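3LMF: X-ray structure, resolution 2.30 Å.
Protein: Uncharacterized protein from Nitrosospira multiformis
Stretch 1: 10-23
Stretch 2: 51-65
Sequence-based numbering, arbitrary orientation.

Stretch 1 (10-23) NLQACIDACNHCYR
Stretch 2 51-65: NCAEICQTSLNFMLS

Residues 10-23 and 51-64 are both helical, with phi/psi near -65/-42 and regular i to i+4 backbone hydrogen bonds, such as Cys18 N to Cys14 O at 2.9 Å and Leu60 N to Cys56 O at 2.9 Å. The axes approach to 8.2 Å, and their N-to-C directions differ by 152°, so the helices run nearly antiparallel. Register is fixed by three distances: Ile15 CA to Leu60 CA, 5.6 Å; Cys18 CA to Cys56 CA, 5.1 Å; Tyr22 CA to Ala53 CA, 4.3 Å. The shrinking values show the backbones closing toward Tyr22. The contact buries 720 Å², both sides summed, and no clear hydrogen bond crosses it; packing dominates.

Met63, a selenomethionine, is covered most. Its CA-CB bond points toward the first helix, and chi angles of -73° (m), 173° (t) and 84° (p) bring CE to 3.1 Å from Leu11 O, 3.4 Å from Leu11 CD2 and 3.5 Å from Cys14 CB. Nearer its backbone, Met63 CB lies 3.8 Å from Ile15 CG1.

Tyr22 is next. Its CA-CB bond points sideways, and chi1 of 134° lies between wells, with chi2 at 61°. Gln57 (t, t) sets CG over one face of the Tyr22 ring, 4.1 Å from the centroid and 11° off the normal, which identifies a CH-pi contact. Tyr22 CB packs 3.7 Å from Cys56 CB, consistent with the close backbones here.

Leu60 (t, p) fills the middle: its CD1 is 3.5 Å from Ile15 CG2, with Ile15 in m, t, and its CD2 is 4.4 Å from Tyr22 CD2. Cys18 (m) and Cys56 (m) both point their CA-CB bonds toward the opposing helix; Cys18 O is 3.7 Å from Cys56 CB. Cys21 SG (t) sits 3.8 Å from Cys56 SG and 4.0 Å from Cys52 SG, distances too long for disulfides.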

# COMPACT_ATOMS: atom_id res chain seq x y z
N ASN A 10 2.94 -22.70 10.18
CA ASN A 10 3.14 -21.46 10.92
C ASN A 10 3.09 -20.24 10.00
O ASN A 10 2.48 -19.22 10.34
CB ASN A 10 4.48 -21.48 11.65
CG ASN A 10 4.63 -22.70 12.54
OD1 ASN A 10 3.71 -23.06 13.28
ND2 ASN A 10 5.80 -23.33 12.50
N LEU A 11 3.73 -20.35 8.85
CA LEU A 11 3.78 -19.26 7.88
C LEU A 11 2.37 -18.89 7.43
O LEU A 11 1.99 -17.72 7.43
CB LEU A 11 4.62 -19.68 6.68
CG LEU A 11 5.39 -18.59 5.92
CD1 LEU A 11 6.32 -19.25 4.90
CD2 LEU A 11 4.44 -17.65 5.23
N GLN A 12 1.59 -19.90 7.05
CA GLN A 12 0.23 -19.69 6.59
C GLN A 12 -0.66 -19.18 7.71
O GLN A 12 -1.59 -18.41 7.48
CB GLN A 12 -0.34 -20.99 6.02
CG GLN A 12 -1.40 -20.78 4.96
CD GLN A 12 -0.90 -19.92 3.82
OE1 GLN A 12 0.15 -20.19 3.23
NE2 GLN A 12 -1.65 -18.88 3.48
N ALA A 13 -0.37 -19.60 8.94
CA ALA A 13 -1.16 -19.17 10.08
C ALA A 13 -0.91 -17.69 10.37
O ALA A 13 -1.83 -16.97 10.72
CB ALA A 13 -0.80 -20.01 11.32
N CYS A 14 0.33 -17.25 10.22
CA CYS A 14 0.62 -15.84 10.48
C CYS A 14 0.13 -14.97 9.34
O CYS A 14 -0.22 -13.80 9.55
CB CYS A 14 2.12 -15.62 10.69
SG CYS A 14 2.54 -13.93 11.17
N ILE A 15 0.11 -15.52 8.13
CA ILE A 15 -0.37 -14.78 6.98
C ILE A 15 -1.86 -14.48 7.13
O ILE A 15 -2.29 -13.34 6.97
CB ILE A 15 -0.13 -15.57 5.67
CG1 ILE A 15 1.32 -15.36 5.22
CG2 ILE A 15 -1.11 -15.15 4.59
CD1 ILE A 15 1.70 -16.16 3.99
N ASP A 16 -2.64 -15.50 7.48
CA ASP A 16 -4.07 -15.31 7.66
C ASP A 16 -4.38 -14.39 8.84
O ASP A 16 -5.35 -13.63 8.80
CB ASP A 16 -4.77 -16.66 7.86
CG ASP A 16 -4.69 -17.54 6.62
OD1 ASP A 16 -4.62 -16.99 5.50
OD2 ASP A 16 -4.71 -18.78 6.77
N ALA A 17 -3.55 -14.46 9.88
CA ALA A 17 -3.74 -13.62 11.06
C ALA A 17 -3.49 -12.15 10.71
O ALA A 17 -4.28 -11.28 11.07
CB ALA A 17 -2.79 -14.07 12.17
N CYS A 18 -2.39 -11.87 10.02
CA CYS A 18 -2.09 -10.51 9.61
C CYS A 18 -3.17 -9.99 8.66
O CYS A 18 -3.62 -8.86 8.78
CB CYS A 18 -0.73 -10.43 8.92
SG CYS A 18 0.68 -10.48 10.04
N ASN A 19 -3.58 -10.84 7.72
CA ASN A 19 -4.61 -10.45 6.74
C ASN A 19 -5.93 -10.14 7.46
O ASN A 19 -6.58 -9.15 7.17
CB ASN A 19 -4.81 -11.57 5.70
CG ASN A 19 -5.79 -11.19 4.58
OD1 ASN A 19 -5.73 -10.11 4.01
ND2 ASN A 19 -6.70 -12.10 4.27
N HIS A 20 -6.30 -10.99 8.42
CA HIS A 20 -7.54 -10.78 9.17
C HIS A 20 -7.48 -9.50 10.01
O HIS A 20 -8.41 -8.70 10.01
CB HIS A 20 -7.82 -11.98 10.08
CG HIS A 20 -9.10 -11.88 10.85
ND1 HIS A 20 -10.34 -11.96 10.26
CD2 HIS A 20 -9.33 -11.67 12.17
CE1 HIS A 20 -11.27 -11.81 11.18
NE2 HIS A 20 -10.69 -11.63 12.34
N CYS A 21 -6.37 -9.31 10.72
CA CYS A 21 -6.20 -8.14 11.57
C CYS A 21 -6.12 -6.86 10.75
O CYS A 21 -6.61 -5.80 11.17
CB CYS A 21 -4.94 -8.28 12.43
SG CYS A 21 -4.64 -6.92 13.60
N TYR A 22 -5.50 -6.94 9.59
CA TYR A 22 -5.40 -5.75 8.74
C TYR A 22 -6.81 -5.36 8.28
O TYR A 22 -7.20 -4.20 8.39
CB TYR A 22 -4.45 -6.03 7.57
CG TYR A 22 -4.92 -5.60 6.20
CD1 TYR A 22 -5.20 -4.26 5.91
CD2 TYR A 22 -5.04 -6.53 5.18
CE1 TYR A 22 -5.57 -3.87 4.63
CE2 TYR A 22 -5.40 -6.15 3.90
CZ TYR A 22 -5.67 -4.82 3.63
OH TYR A 22 -6.00 -4.46 2.35
N ARG A 23 -7.59 -6.32 7.80
CA ARG A 23 -8.94 -6.03 7.36
C ARG A 23 -9.81 -5.45 8.48
O ARG A 23 -10.52 -4.47 8.28
CB ARG A 23 -9.59 -7.29 6.78
CG ARG A 23 -9.00 -7.66 5.43
CD ARG A 23 -9.53 -8.98 4.93
NE ARG A 23 -10.98 -9.03 4.95
CZ ARG A 23 -11.70 -9.97 4.35
NH1 ARG A 23 -13.02 -9.94 4.43
NH2 ARG A 23 -11.10 -10.92 3.65
N ASN A 51 -2.16 2.71 11.65
CA ASN A 51 -0.78 2.23 11.67
C ASN A 51 -0.81 0.72 11.72
O ASN A 51 -0.09 0.04 10.99
CB ASN A 51 -0.04 2.76 12.90
CG ASN A 51 0.33 4.22 12.78
OD1 ASN A 51 0.79 4.84 13.75
ND2 ASN A 51 0.14 4.79 11.60
N CYS A 52 -1.64 0.19 12.61
CA CYS A 52 -1.76 -1.25 12.76
C CYS A 52 -2.19 -1.90 11.45
O CYS A 52 -1.62 -2.91 11.04
CB CYS A 52 -2.75 -1.59 13.87
SG CYS A 52 -2.86 -3.35 14.26
N ALA A 53 -3.18 -1.33 10.77
CA ALA A 53 -3.63 -1.89 9.50
C ALA A 53 -2.50 -1.87 8.47
O ALA A 53 -2.31 -2.83 7.72
CB ALA A 53 -4.84 -1.11 8.97
N GLU A 54 -1.75 -0.77 8.46
CA GLU A 54 -0.61 -0.59 7.57
C GLU A 54 0.48 -1.64 7.80
O GLU A 54 0.85 -2.36 6.88
CB GLU A 54 -0.02 0.81 7.78
CG GLU A 54 1.14 1.16 6.85
CD GLU A 54 0.68 1.41 5.43
OE1 GLU A 54 1.51 1.81 4.59
OE2 GLU A 54 -0.52 1.19 5.15
N ILE A 55 0.99 -1.71 9.03
CA ILE A 55 2.04 -2.66 9.34
C ILE A 55 1.59 -4.11 9.08
O ILE A 55 2.37 -4.90 8.56
CB ILE A 55 2.55 -2.51 10.82
CG1 ILE A 55 3.87 -3.27 11.00
CG2 ILE A 55 1.53 -3.08 11.79
CD1 ILE A 55 4.99 -2.85 10.06
N CYS A 56 0.35 -4.45 9.41
CA CYS A 56 -0.11 -5.82 9.16
C CYS A 56 -0.12 -6.12 7.67
O CYS A 56 0.25 -7.21 7.24
CB CYS A 56 -1.51 -6.04 9.74
SG CYS A 56 -1.56 -6.12 11.54
N GLN A 57 -0.52 -5.13 6.87
CA GLN A 57 -0.56 -5.29 5.42
C GLN A 57 0.86 -5.46 4.87
O GLN A 57 1.07 -6.19 3.91
CB GLN A 57 -1.23 -4.07 4.79
CG GLN A 57 -1.62 -4.24 3.34
CD GLN A 57 -2.57 -3.15 2.87
OE1 GLN A 57 -2.95 -3.11 1.70
NE2 GLN A 57 -2.96 -2.26 3.78
N THR A 58 1.81 -4.79 5.50
CA THR A 58 3.21 -4.88 5.07
C THR A 58 3.75 -6.27 5.40
O THR A 58 4.38 -6.92 4.57
CB THR A 58 4.05 -3.78 5.76
OG1 THR A 58 3.57 -2.49 5.36
CG2 THR A 58 5.53 -3.89 5.39
N SER A 59 3.48 -6.73 6.62
CA SER A 59 3.92 -8.06 7.04
C SER A 59 3.33 -9.11 6.10
O SER A 59 4.02 -10.02 5.65
CB SER A 59 3.47 -8.33 8.47
OG SER A 59 4.11 -7.43 9.37
N LEU A 60 2.03 -8.97 5.82
CA LEU A 60 1.35 -9.88 4.92
C LEU A 60 2.06 -9.91 3.57
O LEU A 60 2.34 -10.97 3.03
CB LEU A 60 -0.11 -9.44 4.73
CG LEU A 60 -0.92 -10.20 3.67
CD1 LEU A 60 -0.98 -11.68 4.03
CD2 LEU A 60 -2.33 -9.61 3.59
N ASN A 61 2.36 -8.73 3.03
CA ASN A 61 3.03 -8.66 1.74
C ASN A 61 4.43 -9.27 1.78
O ASN A 61 4.82 -9.95 0.83
CB ASN A 61 3.08 -7.22 1.24
CG ASN A 61 1.70 -6.71 0.80
OD1 ASN A 61 0.73 -7.47 0.76
ND2 ASN A 61 1.62 -5.42 0.47
N PHE A 62 5.18 -9.02 2.84
CA PHE A 62 6.52 -9.59 2.93
C PHE A 62 6.50 -11.11 2.93
O PHE A 62 7.30 -11.75 2.26
CB PHE A 62 7.24 -9.06 4.19
CG PHE A 62 8.10 -7.86 3.93
CD1 PHE A 62 7.54 -6.69 3.41
CD2 PHE A 62 9.46 -7.90 4.17
CE1 PHE A 62 8.33 -5.58 3.13
CE2 PHE A 62 10.27 -6.79 3.89
CZ PHE A 62 9.70 -5.63 3.37
N MSE A 63 5.57 -11.69 3.68
CA MSE A 63 5.47 -13.14 3.75
C MSE A 63 4.91 -13.71 2.45
O MSE A 63 5.30 -14.79 2.03
CB MSE A 63 4.60 -13.56 4.94
CG MSE A 63 5.28 -13.38 6.29
SE MSE A 63 4.10 -13.70 7.78
CE MSE A 63 4.22 -15.62 7.90
N LEU A 64 3.99 -13.00 1.82
CA LEU A 64 3.44 -13.49 0.57
C LEU A 64 4.53 -13.51 -0.50
O LEU A 64 4.59 -14.44 -1.30
CB LEU A 64 2.29 -12.60 0.09
CG LEU A 64 0.99 -12.79 0.85
CD1 LEU A 64 0.03 -11.69 0.47
CD2 LEU A 64 0.40 -14.17 0.52
N SER A 65 5.41 -12.51 -0.47
CA SER A 65 6.48 -12.40 -1.45
C SER A 65 7.68 -13.28 -1.15
O SER A 65 8.64 -13.31 -1.93
CB SER A 65 6.94 -10.95 -1.56
OG SER A 65 7.78 -10.61 -0.47